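Local coordinates for uncharacterized metal-dependent hydrolase (Pyrococcus furiosus, PDB 3ICJ), which probably hydrolyses carbon-nitrogen bonds other than peptide bonds, as a zinc-dependent member of the amidohydrolase family whose natural substrate is not established, at residues 217-228 with 251-262. Sequence-based numbering, arbitrary orientation.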
loop_
_atom_site.group_PDB
_atom_site.type_symbol
_atom_site.label_atom_id
_atom_site.label_comp_id
_atom_site.label_asym_id
_atom_site.label_seq_id
_atom_site.Cartn_x
_atom_site.Cartn_y
_atom_site.Cartn_z
ATOM N N VAL A 217 17.253 12.614 -0.415
ATOM C CA VAL A 217 16.348 12.601 -1.575
ATOM C C VAL A 217 16.771 11.525 -2.594
ATOM O O VAL A 217 15.935 10.759 -3.047
ATOM C CB VAL A 217 16.232 13.998 -2.238
ATOM C CG1 VAL A 217 15.533 13.914 -3.617
ATOM C CG2 VAL A 217 15.496 14.958 -1.301
ATOM N N LYS A 218 18.068 11.448 -2.905
ATOM C CA LYS A 218 18.607 10.400 -3.788
ATOM C C LYS A 218 18.302 8.977 -3.293
ATOM O O LYS A 218 17.914 8.114 -4.090
ATOM C CB LYS A 218 20.125 10.551 -3.960
ATOM C CG LYS A 218 20.589 11.371 -5.153
ATOM C CD LYS A 218 22.114 11.572 -5.130
ATOM C CE LYS A 218 22.909 10.261 -5.248
ATOM N NZ LYS A 218 23.137 9.854 -6.666
ATOM N N ASP A 219 18.469 8.732 -1.989
ATOM C CA ASP A 219 18.096 7.429 -1.400
ATOM C C ASP A 219 16.616 7.133 -1.670
ATOM O O ASP A 219 16.271 6.016 -2.073
ATOM C CB ASP A 219 18.304 7.389 0.109
ATOM C CG ASP A 219 19.751 7.503 0.531
ATOM O OD1 ASP A 219 20.654 7.025 -0.184
ATOM O OD2 ASP A 219 19.973 8.048 1.631
ATOM N N TYR A 220 15.751 8.129 -1.482
ATOM C CA TYR A 220 14.311 7.925 -1.730
ATOM C C TYR A 220 13.961 7.664 -3.185
ATOM O O TYR A 220 13.094 6.827 -3.451
ATOM C CB TYR A 220 13.449 9.074 -1.208
ATOM C CG TYR A 220 13.108 8.948 0.249
ATOM C CD1 TYR A 220 13.992 9.390 1.227
ATOM C CD2 TYR A 220 11.912 8.366 0.655
ATOM C CE1 TYR A 220 13.691 9.274 2.582
ATOM C CE2 TYR A 220 11.589 8.246 2.023
ATOM C CZ TYR A 220 12.494 8.708 2.976
ATOM O OH TYR A 220 12.209 8.599 4.321
ATOM N N LYS A 221 14.666 8.324 -4.109
ATOM C CA LYS A 221 14.476 8.089 -5.554
ATOM C C LYS A 221 14.782 6.641 -5.892
ATOM O O LYS A 221 14.052 5.999 -6.640
ATOM C CB LYS A 221 15.385 9.006 -6.381
ATOM C CG LYS A 221 14.963 10.475 -6.419
ATOM C CD LYS A 221 15.981 11.299 -7.188
ATOM C CE LYS A 221 15.833 11.070 -8.685
ATOM N NZ LYS A 221 16.982 11.647 -9.448
ATOM N N HIS A 222 15.879 6.150 -5.327
ATOM C CA HIS A 222 16.320 4.780 -5.517
ATOM C C HIS A 222 15.303 3.762 -4.962
ATOM O O HIS A 222 14.948 2.803 -5.647
ATOM C CB HIS A 222 17.700 4.586 -4.893
ATOM C CG HIS A 222 18.374 3.328 -5.338
ATOM N ND1 HIS A 222 18.111 2.102 -4.767
ATOM C CD2 HIS A 222 19.278 3.100 -6.319
ATOM C CE1 HIS A 222 18.835 1.175 -5.366
ATOM N NE2 HIS A 222 19.552 1.754 -6.311
ATOM N N TYR A 223 14.835 3.985 -3.736
ATOM C CA TYR A 223 13.779 3.144 -3.132
ATOM C C TYR A 223 12.528 3.093 -3.984
ATOM O O TYR A 223 11.982 2.018 -4.250
ATOM C CB TYR A 223 13.429 3.628 -1.706
ATOM C CG TYR A 223 14.584 3.459 -0.718
ATOM C CD1 TYR A 223 15.464 2.382 -0.836
ATOM C CD2 TYR A 223 14.795 4.366 0.321
ATOM C CE1 TYR A 223 16.520 2.205 0.048
ATOM C CE2 TYR A 223 15.859 4.193 1.218
ATOM C CZ TYR A 223 16.712 3.112 1.067
ATOM O OH TYR A 223 17.759 2.912 1.929
ATOM N N ILE A 224 12.080 4.261 -4.422
ATOM C CA ILE A 224 10.883 4.355 -5.217
ATOM C C ILE A 224 11.064 3.639 -6.553
ATOM O O ILE A 224 10.171 2.907 -6.977
ATOM C CB ILE A 224 10.433 5.839 -5.407
ATOM C CG1 ILE A 224 9.960 6.395 -4.059
ATOM C CG2 ILE A 224 9.333 5.937 -6.466
ATOM C CD1 ILE A 224 9.911 7.930 -3.988
ATOM N N GLU A 225 12.220 3.831 -7.196
ATOM C CA GLU A 225 12.509 3.094 -8.441
ATOM C C GLU A 225 12.594 1.565 -8.286
ATOM O O GLU A 225 12.125 0.834 -9.174
ATOM C CB GLU A 225 13.752 3.619 -9.144
ATOM C CG GLU A 225 13.534 4.972 -9.828
ATOM C CD GLU A 225 14.762 5.461 -10.592
ATOM O OE1 GLU A 225 14.678 5.642 -11.829
ATOM O OE2 GLU A 225 15.806 5.684 -9.948
ATOM N N SER A 226 13.170 1.087 -7.182
ATOM C CA SER A 226 13.170 -0.367 -6.882
ATOM C C SER A 226 11.759 -0.939 -6.685
ATOM O O SER A 226 11.467 -2.022 -7.214
ATOM C CB SER A 226 14.016 -0.714 -5.649
ATOM O OG SER A 226 15.334 -0.218 -5.773
ATOM N N ALA A 227 10.917 -0.247 -5.903
ATOM C CA ALA A 227 9.495 -0.605 -5.730
ATOM C C ALA A 227 8.730 -0.634 -7.048
ATOM O O ALA A 227 7.953 -1.556 -7.301
ATOM C CB ALA A 227 8.799 0.363 -4.764
ATOM N N GLN A 228 8.948 0.393 -7.873
ATOM C CA GLN A 228 8.269 0.528 -9.155
ATOM C C GLN A 228 8.620 -0.627 -10.104
ATOM O O GLN A 228 7.723 -1.213 -10.715
ATOM C CB GLN A 228 8.586 1.889 -9.771
ATOM C CG GLN A 228 8.366 1.990 -11.250
ATOM C CD GLN A 228 8.627 3.406 -11.732
ATOM O OE1 GLN A 228 7.739 4.246 -11.684
ATOM N NE2 GLN A 228 9.854 3.676 -12.187
ATOM N N ALA A 251 11.529 13.443 -3.932
ATOM C CA ALA A 251 11.950 12.382 -4.854
ATOM C C ALA A 251 10.968 12.140 -6.003
ATOM O O ALA A 251 11.389 11.906 -7.131
ATOM C CB ALA A 251 12.193 11.059 -4.087
ATOM N N LEU A 252 9.668 12.157 -5.706
ATOM C CA LEU A 252 8.645 11.955 -6.728
ATOM C C LEU A 252 8.595 13.083 -7.775
ATOM O O LEU A 252 8.468 12.790 -8.965
ATOM C CB LEU A 252 7.250 11.771 -6.083
ATOM C CG LEU A 252 6.947 10.444 -5.352
ATOM C CD1 LEU A 252 5.641 10.562 -4.610
ATOM C CD2 LEU A 252 6.874 9.235 -6.318
ATOM N N PHE A 253 8.692 14.347 -7.349
ATOM C CA PHE A 253 8.736 15.487 -8.305
ATOM C C PHE A 253 9.962 15.328 -9.208
ATOM O O PHE A 253 9.894 15.566 -10.417
ATOM C CB PHE A 253 8.860 16.836 -7.591
ATOM C CG PHE A 253 7.572 17.368 -6.997
ATOM C CD1 PHE A 253 6.387 17.389 -7.726
ATOM C CD2 PHE A 253 7.568 17.924 -5.726
ATOM C CE1 PHE A 253 5.207 17.919 -7.165
ATOM C CE2 PHE A 253 6.405 18.451 -5.171
ATOM C CZ PHE A 253 5.223 18.449 -5.889
ATOM N N GLU A 254 11.078 14.926 -8.617
ATOM C CA GLU A 254 12.324 14.756 -9.405
ATOM C C GLU A 254 12.227 13.607 -10.424
ATOM O O GLU A 254 12.543 13.782 -11.616
ATOM C CB GLU A 254 13.536 14.600 -8.488
ATOM C CG GLU A 254 14.878 14.706 -9.213
ATOM C CD GLU A 254 16.049 14.952 -8.280
ATOM O OE1 GLU A 254 17.117 14.327 -8.485
ATOM O OE2 GLU A 254 15.920 15.789 -7.365
ATOM N N LEU A 255 11.753 12.447 -9.974
ATOM C CA LEU A 255 11.519 11.321 -10.878
ATOM C C LEU A 255 10.554 11.654 -12.028
ATOM O O LEU A 255 10.835 11.296 -13.186
ATOM C CB LEU A 255 11.057 10.066 -10.104
ATOM C CG LEU A 255 12.088 9.382 -9.193
ATOM C CD1 LEU A 255 11.412 8.388 -8.206
ATOM C CD2 LEU A 255 13.208 8.703 -9.974
ATOM N N GLU A 256 9.457 12.344 -11.709
ATOM C CA GLU A 256 8.471 12.831 -12.686
ATOM C C GLU A 256 9.095 13.714 -13.780
ATOM O O GLU A 256 9.000 13.369 -14.960
ATOM C CB GLU A 256 7.295 13.528 -11.984
ATOM C CG GLU A 256 6.430 14.477 -12.866
ATOM C CD GLU A 256 5.271 13.809 -13.623
ATOM O OE1 GLU A 256 4.992 12.600 -13.443
ATOM O OE2 GLU A 256 4.618 14.522 -14.419
ATOM N N ARG A 257 9.769 14.802 -13.407
ATOM C CA ARG A 257 10.421 15.655 -14.423
ATOM C C ARG A 257 11.617 14.995 -15.138
ATOM O O ARG A 257 11.917 15.344 -16.268
ATOM C CB ARG A 257 10.793 17.041 -13.880
ATOM C CG ARG A 257 11.938 17.053 -12.874
ATOM C CD ARG A 257 12.261 18.466 -12.464
ATOM N NE ARG A 257 13.362 18.532 -11.505
ATOM C CZ ARG A 257 13.222 18.621 -10.178
ATOM N NH1 ARG A 257 14.298 18.677 -9.407
ATOM N NH2 ARG A 257 12.023 18.652 -9.614
ATOM N N GLU A 258 12.245 14.011 -14.514
ATOM C CA GLU A 258 13.266 13.206 -15.180
ATOM C C GLU A 258 12.771 12.110 -16.109
ATOM O O GLU A 258 13.558 11.438 -16.736
ATOM C CB GLU A 258 14.223 12.592 -14.172
ATOM C CG GLU A 258 15.108 13.561 -13.476
ATOM C CD GLU A 258 15.948 12.901 -12.425
ATOM O OE1 GLU A 258 15.676 11.744 -12.089
ATOM O OE2 GLU A 258 16.882 13.537 -11.938
ATOM N N GLY A 259 11.469 11.930 -16.188
ATOM C CA GLY A 259 10.867 10.911 -17.053
ATOM C C GLY A 259 11.102 9.500 -16.523
ATOM O O GLY A 259 11.054 8.529 -17.269
ATOM N N ARG A 260 11.352 9.390 -15.227
ATOM C CA ARG A 260 11.751 8.120 -14.596
ATOM C C ARG A 260 10.619 7.437 -13.817
ATOM O O ARG A 260 10.791 6.326 -13.289
ATOM C CB ARG A 260 12.986 8.346 -13.720
ATOM C CG ARG A 260 14.285 8.341 -14.506
ATOM C CD ARG A 260 15.463 8.974 -13.743
ATOM N NE ARG A 260 15.899 8.232 -12.551
ATOM C CZ ARG A 260 16.925 8.582 -11.760
ATOM N NH1 ARG A 260 17.228 7.846 -10.697
ATOM N NH2 ARG A 260 17.656 9.666 -12.017
ATOM N N LEU A 261 9.458 8.089 -13.740
ATOM C CA LEU A 261 8.252 7.413 -13.258
ATOM C C LEU A 261 7.627 6.641 -14.399
ATOM O O LEU A 261 7.401 7.206 -15.475
ATOM C CB LEU A 261 7.221 8.397 -12.696
ATOM C CG LEU A 261 7.468 8.920 -11.291
ATOM C CD1 LEU A 261 6.280 9.766 -10.824
ATOM C CD2 LEU A 261 7.796 7.784 -10.272
ATOM N N LYS A 262 7.338 5.360 -14.156
ATOM C CA LYS A 262 6.791 4.467 -15.185
ATOM C C LYS A 262 5.438 3.851 -14.781
ATOM O O LYS A 262 4.952 2.908 -15.418
ATOM C CB LYS A 262 7.811 3.371 -15.531
ATOM C CG LYS A 262 9.128 3.881 -16.162
ATOM C CD LYS A 262 8.886 4.587 -17.498
ATOM C CE LYS A 262 10.165 4.797 -18.310
ATOM N NZ LYS A 262 11.145 5.684 -17.615
HETATM O O HOH W 1 18.967 9.717 -8.790
HETATM O O HOH W 2 12.876 4.744 -13.674
#
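A251 sets its methyl group as a knob into a hole formed by V217, Y220, K221 and I224, with CB 3.7 Å from K221 CG. The axes of 217-228 and 251-257 approach to 9.2 Å and cross at -66°. One turn further on, L255 forks between I224 and E225: its CD1 lies against I224 CG2, and its CD2 lies against CG and CD of E225.

Along one flank of this apolar strip runs a salt-bridge network. K221 leaves the helix extended and then bends at chi3, which swings NZ between two carboxylates; it lies 2.9 Å from E254 OE1, approached on the anti side, and 2.9 Å from E258 OE1, approached on the syn side. R260 grips E225 side-on: NE reaches OE1, and NH1 reaches OE2 at 2.7 Å with an N-H...O angle of 174°. Both oxygens lie near the guanidinium plane, yet the carboxylate is turned 38° from it. K221 CE lies over one guanidinium face, toward its rim. E258 OE1, salt-bridged to both R260 NH2 and K221 NZ, probably offsets the approach of these two donors (3.3 Å apart).

Past the Schellman motif at G259, the Q228 amide clasps the chain twice, giving NE2 to R260 O (3.0 Å) and taking K262 N on OE1 (2.7 Å) from above its carbonyl plane. The contact joins helices 217-233 and 246-257, linked through strand 236-244, consistent with the outer layer of an amidohydrolase (beta/alpha)8-type barrel; L252 and L261 reach L290 of strand 290-294, and Y220 and Y223 pack on helix 104-112.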